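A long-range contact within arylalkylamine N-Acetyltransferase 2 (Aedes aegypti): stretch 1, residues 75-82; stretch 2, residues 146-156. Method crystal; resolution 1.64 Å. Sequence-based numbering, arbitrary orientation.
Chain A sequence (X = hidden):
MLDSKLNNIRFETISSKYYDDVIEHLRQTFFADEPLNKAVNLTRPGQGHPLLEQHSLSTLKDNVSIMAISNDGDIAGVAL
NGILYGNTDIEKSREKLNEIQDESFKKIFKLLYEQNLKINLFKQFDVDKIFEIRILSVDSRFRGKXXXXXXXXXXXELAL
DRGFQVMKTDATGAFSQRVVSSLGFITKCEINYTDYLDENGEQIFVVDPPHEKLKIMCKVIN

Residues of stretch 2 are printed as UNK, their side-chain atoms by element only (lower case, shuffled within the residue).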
ATOM      1  N   ILE A  75      10.459  -4.246  14.989  1.00 23.55           N
ATOM      2  CA  ILE A  75       9.762  -4.363  13.712  1.00 19.55           C
ATOM      3  C   ILE A  75      10.798  -4.277  12.594  1.00 19.13           C
ATOM      4  O   ILE A  75      11.393  -3.225  12.367  1.00 20.57           O
ATOM      5  CB  ILE A  75       8.689  -3.243  13.539  1.00 20.99           C
ATOM      6  CG1 ILE A  75       7.628  -3.317  14.652  1.00 23.25           C
ATOM      7  CG2 ILE A  75       8.021  -3.313  12.155  1.00 17.66           C
ATOM      8  CD1 ILE A  75       6.879  -4.619  14.704  1.00 20.31           C
ATOM      9  N   ALA A  76      11.021  -5.389  11.912  1.00 16.72           N
ATOM     10  CA  ALA A  76      11.957  -5.398  10.787  1.00 17.86           C
ATOM     11  C   ALA A  76      11.243  -4.949   9.526  1.00 17.57           C
ATOM     12  O   ALA A  76      11.839  -4.308   8.645  1.00 16.66           O
ATOM     13  CB  ALA A  76      12.565  -6.770  10.603  1.00 19.49           C
ATOM     14  N   GLY A  77       9.961  -5.290   9.422  1.00 15.23           N
ATOM     15  CA  GLY A  77       9.220  -4.819   8.256  1.00 13.57           C
ATOM     16  C   GLY A  77       7.751  -5.145   8.389  1.00 13.28           C
ATOM     17  O   GLY A  77       7.386  -5.925   9.259  1.00 12.75           O
ATOM     18  N   VAL A  78       6.908  -4.562   7.543  1.00 12.70           N
ATOM     19  CA  VAL A  78       5.477  -4.881   7.565  1.00 12.83           C
ATOM     20  C   VAL A  78       4.856  -4.929   6.165  1.00 12.53           C
ATOM     21  O   VAL A  78       5.327  -4.285   5.225  1.00 13.13           O
ATOM     22  CB  VAL A  78       4.673  -3.856   8.391  1.00 13.15           C
ATOM     23  CG1 VAL A  78       5.111  -3.897   9.865  1.00 15.68           C
ATOM     24  CG2 VAL A  78       4.794  -2.459   7.791  1.00 15.53           C
ATOM     25  N   ALA A  79       3.766  -5.684   6.070  1.00 13.24           N
ATOM     26  CA  ALA A  79       2.832  -5.592   4.961  1.00 13.14           C
ATOM     27  C   ALA A  79       1.490  -5.236   5.568  1.00 13.35           C
ATOM     28  O   ALA A  79       0.889  -6.058   6.261  1.00 14.70           O
ATOM     29  CB  ALA A  79       2.729  -6.919   4.240  1.00 13.60           C
ATOM     30  N   LEU A  80       1.044  -4.004   5.350  1.00 12.98           N
ATOM     31  CA  LEU A  80      -0.271  -3.605   5.840  1.00 12.13           C
ATOM     32  C   LEU A  80      -1.245  -3.924   4.724  1.00 12.83           C
ATOM     33  O   LEU A  80      -1.115  -3.394   3.600  1.00 13.11           O
ATOM     34  CB  LEU A  80      -0.333  -2.122   6.194  1.00 13.41           C
ATOM     35  CG  LEU A  80      -0.029  -1.766   7.647  1.00 18.24           C
ATOM     36  CD1 LEU A  80       1.366  -2.170   8.009  1.00 20.32           C
ATOM     37  CD2 LEU A  80      -0.272  -0.301   7.957  1.00 17.63           C
ATOM     38  N   ASN A  81      -2.224  -4.763   5.073  1.00 12.09           N
ATOM     39  CA  ASN A  81      -3.186  -5.303   4.126  1.00 13.05           C
ATOM     40  C   ASN A  81      -4.596  -4.990   4.576  1.00 13.44           C
ATOM     41  O   ASN A  81      -4.902  -5.047   5.770  1.00 14.43           O
ATOM     42  CB  ASN A  81      -3.040  -6.822   4.019  1.00 13.18           C
ATOM     43  CG  ASN A  81      -1.631  -7.249   3.650  1.00 13.87           C
ATOM     44  OD1 ASN A  81      -1.006  -6.664   2.758  1.00 15.71           O
ATOM     45  ND2 ASN A  81      -1.112  -8.246   4.350  1.00 12.55           N
ATOM     46  N   GLY A  82      -5.448  -4.642   3.619  1.00 12.55           N
ATOM     47  CA  GLY A  82      -6.845  -4.352   3.926  1.00 14.77           C
ATOM     48  C   GLY A  82      -7.814  -5.195   3.127  1.00 15.71           C
ATOM     49  O   GLY A  82      -7.452  -5.836   2.151  1.00 14.78           O
ATOM     50  N   UNK A 146      15.685 -10.535   2.141  1.00 17.17           N
ATOM     51  CA  UNK A 146      14.577 -11.038   1.358  1.00 17.56           C
ATOM     52  C   UNK A 146      13.246 -10.797   2.041  1.00 16.35           C
ATOM     53  O   UNK A 146      12.257 -11.428   1.680  1.00 16.27           O
ATOM     54  N   UNK A 147      13.216  -9.897   3.023  1.00 16.98           N
ATOM     55  CA  UNK A 147      11.989  -9.719   3.808  1.00 14.79           C
ATOM     56  C   UNK A 147      10.797  -9.172   3.020  1.00 15.42           C
ATOM     57  O   UNK A 147       9.666  -9.582   3.262  1.00 15.27           O
ATOM     58  c   UNK A 147      13.179  -9.463   6.108  1.00 17.15           C
ATOM     59  c   UNK A 147      12.651 -10.791   6.635  1.00 21.25           C
ATOM     60  c   UNK A 147      13.366  -8.470   7.233  1.00 18.14           C
ATOM     61  c   UNK A 147      12.228  -8.872   5.071  1.00 15.26           C
ATOM     62  N   UNK A 148      11.015  -8.246   2.091  1.00 14.38           N
ATOM     63  CA  UNK A 148       9.873  -7.727   1.328  1.00 15.40           C
ATOM     64  C   UNK A 148       9.085  -8.862   0.640  1.00 16.48           C
ATOM     65  O   UNK A 148       7.835  -8.972   0.748  1.00 15.52           O
ATOM     66  c   UNK A 148      10.340  -6.677   0.318  1.00 14.66           C
ATOM     67  N   UNK A 149       9.826  -9.727  -0.055  1.00 13.69           N
ATOM     68  CA  UNK A 149       9.208 -10.800  -0.800  1.00 15.86           C
ATOM     69  C   UNK A 149       8.532 -11.759   0.174  1.00 16.47           C
ATOM     70  O   UNK A 149       7.396 -12.168  -0.040  1.00 15.03           O
ATOM     71  c   UNK A 149      10.239 -13.963  -4.583  1.00 28.44           C
ATOM     72  c   UNK A 149      10.775 -13.066  -3.496  1.00 21.16           C
ATOM     73  c   UNK A 149      10.253 -11.519  -1.660  1.00 16.24           C
ATOM     74  n   UNK A 149      11.344 -14.544  -5.404  1.00 30.07           N
ATOM     75  c   UNK A 149       9.662 -12.534  -2.598  1.00 20.05           C
ATOM     76  N   UNK A 150       9.216 -12.083   1.270  1.00 15.25           N
ATOM     77  CA  UNK A 150       8.645 -12.994   2.262  1.00 15.53           C
ATOM     78  C   UNK A 150       7.361 -12.438   2.887  1.00 15.18           C
ATOM     79  O   UNK A 150       6.428 -13.188   3.150  1.00 14.74           O
ATOM     80  c   UNK A 150      11.861 -14.376   3.955  1.00 25.38           C
ATOM     81  c   UNK A 150      13.130 -15.055   3.455  1.00 28.87           C
ATOM     82  c   UNK A 150      10.887 -14.068   2.813  1.00 21.68           C
ATOM     83  n   UNK A 150      12.829 -16.369   2.826  1.00 36.21           N
ATOM     84  c   UNK A 150       9.658 -13.329   3.344  1.00 16.43           C
ATOM     85  N   UNK A 151       7.318 -11.133   3.116  1.00 14.93           N
ATOM     86  CA  UNK A 151       6.118 -10.499   3.653  1.00 13.53           C
ATOM     87  C   UNK A 151       4.934 -10.658   2.719  1.00 14.19           C
ATOM     88  O   UNK A 151       3.812 -10.912   3.170  1.00 13.05           O
ATOM     89  c   UNK A 151       7.689  -7.318   5.235  1.00 15.64           C
ATOM     90  c   UNK A 151       7.165  -8.747   5.236  1.00 12.33           C
ATOM     91  c   UNK A 151       6.382  -9.023   3.966  1.00 12.26           C
ATOM     92  c   UNK A 151       6.267  -9.017   6.453  1.00 14.88           C
ATOM     93  N   UNK A 152       5.178 -10.529   1.416  1.00 12.53           N
ATOM     94  CA  UNK A 152       4.089 -10.736   0.469  1.00 13.92           C
ATOM     95  C   UNK A 152       3.695 -12.225   0.398  1.00 13.73           C
ATOM     96  O   UNK A 152       2.520 -12.557   0.314  1.00 14.70           O
ATOM     97  c   UNK A 152       4.707  -8.676  -0.843  1.00 14.33           C
ATOM     98  c   UNK A 152       3.324 -10.456  -1.892  1.00 16.66           C
ATOM     99  c   UNK A 152       3.592  -7.910  -0.134  1.00 16.14           C
ATOM    100  c   UNK A 152       4.451 -10.189  -0.927  1.00 14.28           C
ATOM    101  N   UNK A 153       4.683 -13.114   0.446  1.00 14.79           N
ATOM    102  CA  UNK A 153       4.406 -14.554   0.474  1.00 14.73           C
ATOM    103  C   UNK A 153       3.529 -14.942   1.671  1.00 16.24           C
ATOM    104  O   UNK A 153       2.559 -15.700   1.528  1.00 16.12           O
ATOM    105  o   UNK A 153       8.359 -16.080   0.314  1.00 26.71           O
ATOM    106  c   UNK A 153       5.716 -15.337   0.478  1.00 17.05           C
ATOM    107  o   UNK A 153       8.442 -16.096  -1.876  1.00 30.62           O
ATOM    108  c   UNK A 153       7.849 -15.868  -0.798  1.00 25.59           C
ATOM    109  c   UNK A 153       6.442 -15.299  -0.860  1.00 18.07           C
ATOM    110  N   UNK A 154       3.864 -14.407   2.845  1.00 14.22           N
ATOM    111  CA  UNK A 154       3.095 -14.652   4.067  1.00 15.94           C
ATOM    112  C   UNK A 154       1.701 -14.033   3.969  1.00 17.15           C
ATOM    113  O   UNK A 154       0.712 -14.608   4.471  1.00 16.05           O
ATOM    114  c   UNK A 154       3.841 -14.121   5.298  1.00 15.56           C
ATOM    115  c   UNK A 154       6.145 -16.951   6.688  1.00 27.30           C
ATOM    116  n   UNK A 154       5.836 -18.170   7.499  1.00 32.32           N
ATOM    117  c   UNK A 154       5.147 -14.872   5.612  1.00 19.50           C
ATOM    118  c   UNK A 154       4.863 -16.258   6.205  1.00 24.46           C
ATOM    119  N   UNK A 155       1.626 -12.877   3.310  1.00 14.53           N
ATOM    120  CA  UNK A 155       0.346 -12.219   3.069  1.00 12.73           C
ATOM    121  C   UNK A 155      -0.547 -13.094   2.199  1.00 14.36           C
ATOM    122  O   UNK A 155      -1.727 -13.221   2.472  1.00 15.00           O
ATOM    123  o   UNK A 155       1.164  -9.950   3.336  1.00 12.32           O
ATOM    124  c   UNK A 155       0.546 -10.843   2.417  1.00 12.98           C
ATOM    125  N   UNK A 156       0.013 -13.696   1.155  1.00 14.81           N
ATOM    126  CA  UNK A 156      -0.772 -14.589   0.312  1.00 14.33           C
ATOM    127  C   UNK A 156      -1.222 -15.823   1.077  1.00 15.79           C
ATOM    128  O   UNK A 156      -2.367 -16.256   0.925  1.00 15.48           O
ATOM    129  c   UNK A 156      -0.833 -15.924  -1.824  1.00 18.37           C
ATOM    130  o   UNK A 156       0.631 -15.417  -3.630  1.00 23.49           O
ATOM    131  o   UNK A 156      -0.446 -17.344  -3.689  1.00 23.51           O
ATOM    132  c   UNK A 156      -0.012 -14.995  -0.942  1.00 17.37           C
ATOM    133  c   UNK A 156      -0.166 -16.245  -3.143  1.00 22.12           C
TER

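Position 146 carries no side-chain atoms and lies beyond reach of the strand; its phi of 79° is a value that favours glycine. It is Gly146, the N-cap residue of the helix that follows. At position 147 four carbons fork at the second, and one terminal carbon lies 3.9 Å from CB of Ala76. A carbon chain forked in this way is leucine, so this is Leu147, and the atom meeting Ala76 CB is its CD1. Position 148 has a single carbon, directed sideways and clear of the strand: Ala148.

Positions 149 and 150 each bear four carbons in a row ending in nitrogen, the mark of lysine. Both side chains stay more than 9 Å from stretch 1, and Lys149 and Lys150 are exposed. Position 151 again shows four carbons forked at the second, and its CA-to-CB bond, like that of Leu147, points toward the strand. One branch end comes within 3.7 Å of Val78 N, while CB sits 4.2 Å from Ala79 CB. This is Leu151, whose CD1 is the atom near Val78 N and also lies 3.8 Å from Gly77 C.

The four carbons at position 152 fork at the first, with one arm two carbons long, which identifies Ile152; its CB points sideways, although the end of the side chain comes nearer to the strand. Position 153 has three carbons, the third carrying two oxygens. It is Glu153, out of reach. At position 154 another row of four carbons ends in nitrogen, giving Lys154, likewise out of reach. Position 155 has one carbon followed by one oxygen, and that oxygen lies 3.0 Å from Asn81 ND2. It is Ser155. Position 156 repeats the three carbons with two oxygens on the third; Glu156 does not touch the strand.

The helix runs along the strand at 38°, with an axial approach of 8.2 Å, and presents Leu147, Leu151 and Ser155, spaced one helical turn apart. The approach is close: the CA atoms of Ala79 and Leu151 are 6.0 Å apart. At Gly77 the missing side chain makes room, since an ideal CB would fall only 3.3 Å from Leu151 CD1, a tight distance. The packing is apolar until Ser155, where Asn81 ND2 donates a hydrogen bond to Ser155 OG over 3.0 Å. Ser155 OG in turn donates to Leu151 O at 2.8 Å, so the hydroxyl links the strand's amide group to the helix backbone, beside Ala79 CB at 3.5 Å from OG.

Stretch 2 146-156: GLAKKLIEKSE
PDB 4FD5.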